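Local coordinates for protein MaoC-like dehydratase (Phytophthora Capsici, PDB 3KH8) that probably catalyses the reversible hydration of enoyl-CoA thioesters, as a MaoC-like dehydratase (lyase) built from hot dog domains related to hydratase 2, at residues F84-V89 / C253-A258; V64-S69 / A258-F263; I234-A239 / K245-H250. One frame throughout, in Å; residues are numbered along the deposited sequence.

Interaction 1: F84-V89 / C253-A258; sequences FPLYPV and CSMGVA
Phe84 O accepts the backbone N-H of Tyr87 at 2.9 Å and closes a type I beta turn. This turn presents Phe84 and Leu86 to Gly256 and Met255 of helix 251-266. No hydrogen bond crosses the contact, which is buried apolar packing. Leu86 does most of the touching. With chi1 at -160° its branch swings away from its own N and up to the helix. CD2 rests on the backbone, 3.6 Å from Gly256 N, and also lies 3.9 Å from Met255 CG. CD1 meets the methyl end of the methionine, 3.9 Å from Met255 CE. Met255 is fully extended and crosses Leu86 at about a right angle. Gly256 has no side chain, and the leucine methyl sits directly against its N and CA. Phe84 adds a looser touch, with CE2 4.2 Å from Gly256 O. One face of its ring carries Pro85 CD, and Phe73 packs edge-to-face with it. Leu86 and Met255 both continue onto Ile277 of strand 274-281. The contact thus packs a loop of the N-terminal half against the long helix that the curved sheet of a hot dog fold wraps around.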
loop_
_atom_site.group_PDB
_atom_site.type_symbol
_atom_site.label_atom_id
_atom_site.label_comp_id
_atom_site.label_asym_id
_atom_site.label_seq_id
_atom_site.Cartn_x
_atom_site.Cartn_y
_atom_site.Cartn_z
ATOM N N PHE A 84 8.788 -9.975 4.625
ATOM C CA PHE A 84 7.959 -10.800 5.502
ATOM C C PHE A 84 7.917 -12.229 4.947
ATOM O O PHE A 84 7.712 -12.413 3.746
ATOM C CB PHE A 84 6.551 -10.240 5.727
ATOM C CG PHE A 84 5.829 -10.928 6.851
ATOM C CD1 PHE A 84 6.068 -10.555 8.172
ATOM C CD2 PHE A 84 4.973 -11.992 6.596
ATOM C CE1 PHE A 84 5.436 -11.216 9.223
ATOM C CE2 PHE A 84 4.334 -12.660 7.640
ATOM C CZ PHE A 84 4.566 -12.275 8.952
ATOM N N PRO A 85 8.141 -13.241 5.812
ATOM C CA PRO A 85 8.361 -14.613 5.335
ATOM C C PRO A 85 7.260 -15.226 4.464
ATOM O O PRO A 85 7.550 -16.110 3.655
ATOM C CB PRO A 85 8.530 -15.406 6.634
ATOM C CG PRO A 85 9.130 -14.424 7.564
ATOM C CD PRO A 85 8.398 -13.138 7.263
ATOM N N LEU A 86 6.021 -14.768 4.617
ATOM C CA LEU A 86 4.915 -15.293 3.817
ATOM C C LEU A 86 4.824 -14.681 2.410
ATOM O O LEU A 86 4.052 -15.163 1.576
ATOM C CB LEU A 86 3.576 -15.118 4.549
ATOM C CG LEU A 86 2.422 -16.017 4.072
ATOM C CD1 LEU A 86 2.636 -17.465 4.520
ATOM C CD2 LEU A 86 1.077 -15.497 4.560
ATOM N N TYR A 87 5.603 -13.633 2.139
ATOM C CA TYR A 87 5.480 -12.919 0.858
ATOM C C TYR A 87 5.469 -13.788 -0.420
ATOM O O TYR A 87 4.711 -13.488 -1.343
ATOM C CB TYR A 87 6.486 -11.753 0.736
ATOM C CG TYR A 87 6.375 -11.031 -0.592
ATOM C CD1 TYR A 87 5.250 -10.270 -0.898
ATOM C CD2 TYR A 87 7.379 -11.135 -1.554
ATOM C CE1 TYR A 87 5.129 -9.614 -2.129
ATOM C CE2 TYR A 87 7.268 -10.487 -2.786
ATOM C CZ TYR A 87 6.145 -9.730 -3.062
ATOM O OH TYR A 87 6.026 -9.091 -4.271
ATOM N N PRO A 88 6.284 -14.868 -0.485
ATOM C CA PRO A 88 6.253 -15.704 -1.697
ATOM C C PRO A 88 4.862 -16.133 -2.207
ATOM O O PRO A 88 4.710 -16.343 -3.408
ATOM C CB PRO A 88 7.090 -16.918 -1.295
ATOM C CG PRO A 88 8.101 -16.352 -0.380
ATOM C CD PRO A 88 7.376 -15.290 0.416
ATOM N N VAL A 89 3.857 -16.231 -1.330
ATOM C CA VAL A 89 2.488 -16.571 -1.764
ATOM C C VAL A 89 1.908 -15.591 -2.786
ATOM O O VAL A 89 0.989 -15.938 -3.529
ATOM C CB VAL A 89 1.471 -16.720 -0.584
ATOM C CG1 VAL A 89 1.953 -17.756 0.408
ATOM C CG2 VAL A 89 1.186 -15.377 0.108
ATOM N N CYS A 253 -4.483 -12.850 3.203
ATOM C CA CYS A 253 -4.238 -11.724 4.111
ATOM C C CYS A 253 -4.441 -12.176 5.567
ATOM O O CYS A 253 -3.613 -11.892 6.434
ATOM C CB CYS A 253 -5.145 -10.535 3.766
ATOM S SG CYS A 253 -4.871 -9.042 4.790
ATOM N N SER A 254 -5.536 -12.893 5.818
ATOM C CA SER A 254 -5.776 -13.527 7.124
ATOM C C SER A 254 -4.615 -14.435 7.525
ATOM O O SER A 254 -4.204 -14.455 8.687
ATOM C CB SER A 254 -7.080 -14.337 7.104
ATOM O OG SER A 254 -8.193 -13.481 6.937
ATOM N N MET A 255 -4.095 -15.184 6.558
ATOM C CA MET A 255 -2.937 -16.039 6.791
ATOM C C MET A 255 -1.720 -15.189 7.162
ATOM O O MET A 255 -0.926 -15.579 8.022
ATOM C CB MET A 255 -2.646 -16.902 5.560
ATOM C CG MET A 255 -1.596 -17.993 5.794
ATOM S SD MET A 255 -1.332 -18.984 4.319
ATOM C CE MET A 255 -0.144 -20.191 4.908
ATOM N N GLY A 256 -1.584 -14.033 6.507
ATOM C CA GLY A 256 -0.535 -13.067 6.834
ATOM C C GLY A 256 -0.639 -12.563 8.262
ATOM O O GLY A 256 0.366 -12.478 8.972
ATOM N N VAL A 257 -1.862 -12.236 8.681
ATOM C CA VAL A 257 -2.122 -11.750 10.039
ATOM C C VAL A 257 -1.726 -12.807 11.079
ATOM O O VAL A 257 -1.052 -12.488 12.066
ATOM C CB VAL A 257 -3.595 -11.283 10.212
ATOM C CG1 VAL A 257 -3.919 -10.979 11.671
ATOM C CG2 VAL A 257 -3.857 -10.043 9.358
ATOM N N ALA A 258 -2.123 -14.059 10.847
ATOM C CA ALA A 258 -1.702 -15.161 11.730
ATOM C C ALA A 258 -0.176 -15.326 11.731
ATOM O O ALA A 258 0.438 -15.496 12.791
ATOM C CB ALA A 258 -2.389 -16.459 11.333
#

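Interaction 2: V64-S69 / A258-F263; sequences VGIGES and ASRALF
The guanidinium of Arg260 has Gly67 O over one face, 3.2 Å above its plane, with Glu68 N over the same face. At its edge, in plane, lies Glu68 OE1. The carboxylate of Glu68 stands nearly upright to the guanidinium, with the planes 80° apart. Arg260 NE donates to Glu68 OE1 at 2.8 Å in a salt bridge, and reaches that oxygen from above the carboxylate plane. Two waters also donate to Glu68 OE1. Water 1 goes on to Arg260 O at 2.9 Å, and water 2 accepts from Arg260 NH2 at 2.8 Å. Arg260 NH1 donates to Ile66 O at 2.9 Å. This bond is bent, 133° at the hydrogen, but it lies in the carbonyl plane on a lone pair. The bend of the arginine chain at chi3 (47°) lets its end face both the carboxylate and the carbonyl. Its stem runs antiparallel to the Ile66 side chain, with Ile66 CD1 3.9 Å from Arg260 CG. Phe213 makes a cation-pi contact with the same arginine. Ser69 O is bound by Gln221 of the second subunit. The positive charge lies at the C-terminal end of helix 56-65, where it would probably suit the helix dipole. That end is a Schellman motif with Gly67, at positive phi, as the C-prime residue.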
loop_
_atom_site.group_PDB
_atom_site.type_symbol
_atom_site.label_atom_id
_atom_site.label_comp_id
_atom_site.label_asym_id
_atom_site.label_seq_id
_atom_site.Cartn_x
_atom_site.Cartn_y
_atom_site.Cartn_z
ATOM N N VAL A 64 2.528 -3.584 4.761
ATOM C CA VAL A 64 1.396 -2.728 5.145
ATOM C C VAL A 64 0.052 -3.372 4.767
ATOM O O VAL A 64 -0.940 -3.209 5.478
ATOM C CB VAL A 64 1.508 -1.242 4.626
ATOM C CG1 VAL A 64 2.852 -0.621 5.005
ATOM C CG2 VAL A 64 1.268 -1.133 3.129
ATOM N N GLY A 65 0.047 -4.134 3.672
ATOM C CA GLY A 65 -1.140 -4.858 3.222
ATOM C C GLY A 65 -1.641 -5.869 4.242
ATOM O O GLY A 65 -2.844 -6.051 4.394
ATOM N N ILE A 66 -0.721 -6.527 4.943
ATOM C CA ILE A 66 -1.113 -7.487 5.985
ATOM C C ILE A 66 -1.183 -6.833 7.374
ATOM O O ILE A 66 -1.401 -7.506 8.380
ATOM C CB ILE A 66 -0.230 -8.763 5.985
ATOM C CG1 ILE A 66 1.248 -8.425 6.239
ATOM C CG2 ILE A 66 -0.414 -9.536 4.666
ATOM C CD1 ILE A 66 2.122 -9.652 6.534
ATOM N N GLY A 67 -1.003 -5.514 7.411
ATOM C CA GLY A 67 -1.180 -4.746 8.638
ATOM C C GLY A 67 0.026 -4.696 9.555
ATOM O O GLY A 67 -0.080 -4.221 10.685
ATOM N N GLU A 68 1.175 -5.172 9.081
ATOM C CA GLU A 68 2.394 -5.125 9.890
ATOM C C GLU A 68 2.956 -3.703 9.947
ATOM O O GLU A 68 2.979 -2.998 8.932
ATOM C CB GLU A 68 3.453 -6.100 9.357
ATOM C CG GLU A 68 4.686 -6.239 10.261
ATOM C CD GLU A 68 4.321 -6.572 11.700
ATOM O OE1 GLU A 68 3.793 -7.679 11.942
ATOM O OE2 GLU A 68 4.561 -5.722 12.589
ATOM N N SER A 69 3.390 -3.295 11.136
ATOM C CA SER A 69 3.940 -1.959 11.367
ATOM C C SER A 69 5.392 -1.973 11.853
ATOM O O SER A 69 6.057 -0.934 11.856
ATOM C CB SER A 69 3.073 -1.189 12.366
ATOM O OG SER A 69 2.953 -1.898 13.585
ATOM N N ALA A 258 -2.123 -14.059 10.847
ATOM C CA ALA A 258 -1.702 -15.161 11.730
ATOM C C ALA A 258 -0.176 -15.326 11.731
ATOM O O ALA A 258 0.438 -15.496 12.791
ATOM C CB ALA A 258 -2.389 -16.459 11.333
ATOM N N SER A 259 0.430 -15.249 10.544
ATOM C CA SER A 259 1.884 -15.358 10.400
ATOM C C SER A 259 2.639 -14.278 11.177
ATOM O O SER A 259 3.702 -14.549 11.734
ATOM C CB SER A 259 2.294 -15.331 8.925
ATOM O OG SER A 259 1.739 -16.431 8.227
ATOM N N ARG A 260 2.086 -13.063 11.201
ATOM C CA ARG A 260 2.651 -11.957 11.970
ATOM C C ARG A 260 2.693 -12.286 13.460
ATOM O O ARG A 260 3.695 -12.028 14.127
ATOM C CB ARG A 260 1.842 -10.677 11.760
ATOM C CG ARG A 260 2.036 -9.995 10.404
ATOM C CD ARG A 260 1.053 -8.839 10.239
ATOM N NE ARG A 260 1.024 -7.998 11.433
ATOM C CZ ARG A 260 -0.047 -7.359 11.887
ATOM N NH1 ARG A 260 -1.209 -7.440 11.247
ATOM N NH2 ARG A 260 0.047 -6.640 12.994
ATOM N N ALA A 261 1.599 -12.850 13.972
ATOM C CA ALA A 261 1.522 -13.242 15.378
ATOM C C ALA A 261 2.545 -14.332 15.693
ATOM O O ALA A 261 3.227 -14.272 16.718
ATOM C CB ALA A 261 0.114 -13.707 15.727
ATOM N N LEU A 262 2.658 -15.311 14.795
ATOM C CA LEU A 262 3.603 -16.419 14.962
ATOM C C LEU A 262 5.058 -15.956 14.935
ATOM O O LEU A 262 5.865 -16.387 15.763
ATOM C CB LEU A 262 3.351 -17.510 13.912
ATOM C CG LEU A 262 2.015 -18.251 14.041
ATOM C CD1 LEU A 262 1.610 -18.857 12.697
ATOM C CD2 LEU A 262 2.077 -19.319 15.138
ATOM N N PHE A 263 5.388 -15.075 13.989
ATOM C CA PHE A 263 6.735 -14.510 13.906
ATOM C C PHE A 263 7.078 -13.725 15.164
ATOM O O PHE A 263 8.181 -13.855 15.701
ATOM C CB PHE A 263 6.909 -13.618 12.662
ATOM C CG PHE A 263 8.263 -12.953 12.583
ATOM C CD1 PHE A 263 9.360 -13.643 12.081
ATOM C CD2 PHE A 263 8.445 -11.648 13.037
ATOM C CE1 PHE A 263 10.623 -13.039 12.022
ATOM C CE2 PHE A 263 9.702 -11.034 12.982
ATOM C CZ PHE A 263 10.791 -11.732 12.469
HETATM O O HOH W 1 5.195 -9.806 12.917
HETATM O O HOH W 2 2.176 -7.747 14.525
#

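Interaction 3: I234-A239 / K245-H250; sequences IDPEIA and KQPILH
This is a short-range packing contact in the MaoC-like part of the chain, with Pro247 set against the first turn of helix 236-241. The ring of Pro247 lies between Ile234, Pro236 and Ala239. Its CG is 3.6 Å from Ile234 O, and its CB is 3.7 Å from Ile234 N. Its CD faces the start of the helix, 3.9 Å from Pro236 CA. The two proline rings meet only loosely, Pro236 CB being 4.2 Å from Pro247 CD. Ala239 points its methyl at the loop backbone, with CB 3.5 Å from Pro247 N and 3.6 Å from Gln246 C. No hydrogen bond crosses the contact. The helix start is held within its own segment. Asp235 is the N-cap. With chi1 at -172° its carboxylate turns back over the helix start, and Asp235 OD1 takes Glu237 N at 3.0 Å, from above the carboxylate plane. Ala239 N bonds to Asp235 O and closes the first turn, on which the alanine methyl points toward the loop. Segment 234-239 is the last part of the hydratase 2 signature, which runs through Asp228 and His233 to Ala239. The second subunit packs its Tyr75 on Ile234 and its Leu71 on Pro236. From Pro247 the loop runs past helix 219-223, which Leu249 and His250 touch. His250 stacks on His233 and is the N-cap residue of helix 251-266.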
loop_
_atom_site.group_PDB
_atom_site.type_symbol
_atom_site.label_atom_id
_atom_site.label_comp_id
_atom_site.label_asym_id
_atom_site.label_seq_id
_atom_site.Cartn_x
_atom_site.Cartn_y
_atom_site.Cartn_z
ATOM N N ILE A 234 -13.451 -6.455 -3.248
ATOM C CA ILE A 234 -13.607 -5.002 -3.326
ATOM C C ILE A 234 -14.975 -4.512 -3.842
ATOM O O ILE A 234 -15.505 -3.520 -3.337
ATOM C CB ILE A 234 -12.406 -4.345 -4.087
ATOM C CG1 ILE A 234 -12.456 -2.814 -3.980
ATOM C CG2 ILE A 234 -12.327 -4.845 -5.533
ATOM C CD1 ILE A 234 -11.123 -2.129 -4.200
ATOM N N ASP A 235 -15.535 -5.204 -4.832
ATOM C CA ASP A 235 -16.802 -4.806 -5.449
ATOM C C ASP A 235 -17.974 -5.420 -4.682
ATOM O O ASP A 235 -18.178 -6.635 -4.738
ATOM C CB ASP A 235 -16.833 -5.235 -6.924
ATOM C CG ASP A 235 -18.036 -4.677 -7.694
ATOM O OD1 ASP A 235 -19.003 -4.168 -7.084
ATOM O OD2 ASP A 235 -18.012 -4.753 -8.938
ATOM N N PRO A 236 -18.750 -4.579 -3.965
ATOM C CA PRO A 236 -19.876 -5.064 -3.157
ATOM C C PRO A 236 -20.925 -5.798 -3.990
ATOM O O PRO A 236 -21.548 -6.739 -3.496
ATOM C CB PRO A 236 -20.475 -3.781 -2.567
ATOM C CG PRO A 236 -19.405 -2.758 -2.680
ATOM C CD PRO A 236 -18.641 -3.110 -3.917
ATOM N N GLU A 237 -21.105 -5.376 -5.241
ATOM C CA GLU A 237 -22.077 -6.003 -6.142
ATOM C C GLU A 237 -21.678 -7.424 -6.535
ATOM O O GLU A 237 -22.532 -8.305 -6.622
ATOM C CB GLU A 237 -22.316 -5.137 -7.386
ATOM C CG GLU A 237 -23.067 -3.834 -7.108
ATOM C CD GLU A 237 -24.399 -4.053 -6.396
ATOM O OE1 GLU A 237 -25.282 -4.738 -6.963
ATOM O OE2 GLU A 237 -24.560 -3.537 -5.267
ATOM N N ILE A 238 -20.382 -7.636 -6.763
ATOM C CA ILE A 238 -19.830 -8.970 -7.025
ATOM C C ILE A 238 -19.892 -9.839 -5.763
ATOM O O ILE A 238 -20.103 -11.052 -5.845
ATOM C CB ILE A 238 -18.365 -8.891 -7.556
ATOM C CG1 ILE A 238 -18.288 -8.104 -8.877
ATOM C CG2 ILE A 238 -17.733 -10.285 -7.697
ATOM C CD1 ILE A 238 -18.993 -8.749 -10.075
ATOM N N ALA A 239 -19.708 -9.210 -4.603
ATOM C CA ALA A 239 -19.793 -9.904 -3.316
ATOM C C ALA A 239 -21.229 -10.334 -3.010
ATOM O O ALA A 239 -21.476 -11.498 -2.686
ATOM C CB ALA A 239 -19.251 -9.026 -2.206
ATOM N N LYS A 245 -22.766 -10.227 2.393
ATOM C CA LYS A 245 -23.312 -8.896 2.704
ATOM C C LYS A 245 -22.402 -7.772 2.202
ATOM O O LYS A 245 -22.866 -6.674 1.875
ATOM C CB LYS A 245 -23.540 -8.744 4.219
ATOM C CG LYS A 245 -22.283 -8.941 5.080
ATOM C CD LYS A 245 -22.577 -8.834 6.574
ATOM C CE LYS A 245 -21.365 -9.265 7.392
ATOM N NZ LYS A 245 -21.571 -9.096 8.855
ATOM N N GLN A 246 -21.104 -8.065 2.157
ATOM C CA GLN A 246 -20.082 -7.119 1.730
ATOM C C GLN A 246 -18.879 -7.918 1.213
ATOM O O GLN A 246 -18.831 -9.138 1.400
ATOM C CB GLN A 246 -19.692 -6.188 2.889
ATOM C CG GLN A 246 -19.128 -6.889 4.126
ATOM C CD GLN A 246 -18.982 -5.955 5.316
ATOM O OE1 GLN A 246 -19.938 -5.292 5.723
ATOM N NE2 GLN A 246 -17.785 -5.908 5.887
ATOM N N PRO A 247 -17.919 -7.252 0.540
ATOM C CA PRO A 247 -16.721 -7.978 0.104
ATOM C C PRO A 247 -16.016 -8.680 1.268
ATOM O O PRO A 247 -16.061 -8.197 2.399
ATOM C CB PRO A 247 -15.833 -6.869 -0.464
ATOM C CG PRO A 247 -16.793 -5.839 -0.945
ATOM C CD PRO A 247 -17.912 -5.854 0.062
ATOM N N ILE A 248 -15.390 -9.817 0.989
ATOM C CA ILE A 248 -14.612 -10.531 2.005
ATOM C C ILE A 248 -13.120 -10.205 1.907
ATOM O O ILE A 248 -12.619 -9.886 0.826
ATOM C CB ILE A 248 -14.831 -12.068 1.933
ATOM C CG1 ILE A 248 -14.318 -12.636 0.600
ATOM C CG2 ILE A 248 -16.309 -12.410 2.166
ATOM C CD1 ILE A 248 -14.161 -14.147 0.578
ATOM N N LEU A 249 -12.420 -10.282 3.038
ATOM C CA LEU A 249 -10.971 -10.109 3.059
ATOM C C LEU A 249 -10.312 -11.335 2.437
ATOM O O LEU A 249 -10.807 -12.448 2.599
ATOM C CB LEU A 249 -10.472 -9.900 4.497
ATOM C CG LEU A 249 -8.978 -9.656 4.751
ATOM C CD1 LEU A 249 -8.495 -8.329 4.128
ATOM C CD2 LEU A 249 -8.670 -9.694 6.245
ATOM N N HIS A 250 -9.212 -11.119 1.717
ATOM C CA HIS A 250 -8.422 -12.207 1.131
ATOM C C HIS A 250 -8.057 -13.212 2.209
ATOM O O HIS A 250 -7.569 -12.825 3.269
ATOM C CB HIS A 250 -7.104 -11.679 0.551
ATOM C CG HIS A 250 -7.261 -10.661 -0.538
ATOM N ND1 HIS A 250 -7.795 -9.409 -0.321
ATOM C CD2 HIS A 250 -6.889 -10.691 -1.840
ATOM C CE1 HIS A 250 -7.773 -8.721 -1.450
ATOM N NE2 HIS A 250 -7.233 -9.480 -2.388
#

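Overall arrangement
From the N terminus, the end of helix 56-65 (64-69) comes first and the loop 84-89 second. The chain then passes through the strands of the N-terminal half, strand 209-214 and helix 219-223 before reaching 234-239 and 245-250, where interaction 3 closes a small loop. Helix 251-266 follows. Its earlier part pairs with 84-89 in interaction 1, and its later part with 64-69 in interaction 2. The three loops are nested, 3 inside 1 and 1 inside 2. Interactions 1 and 2 share Ala258 and touch where Phe84 CZ lies 3.4 Å from Arg260 N. Together they tie the N-terminal half to helix 251-266 of the C-terminal half. Interaction 3 is centred about 21 Å from interaction 1.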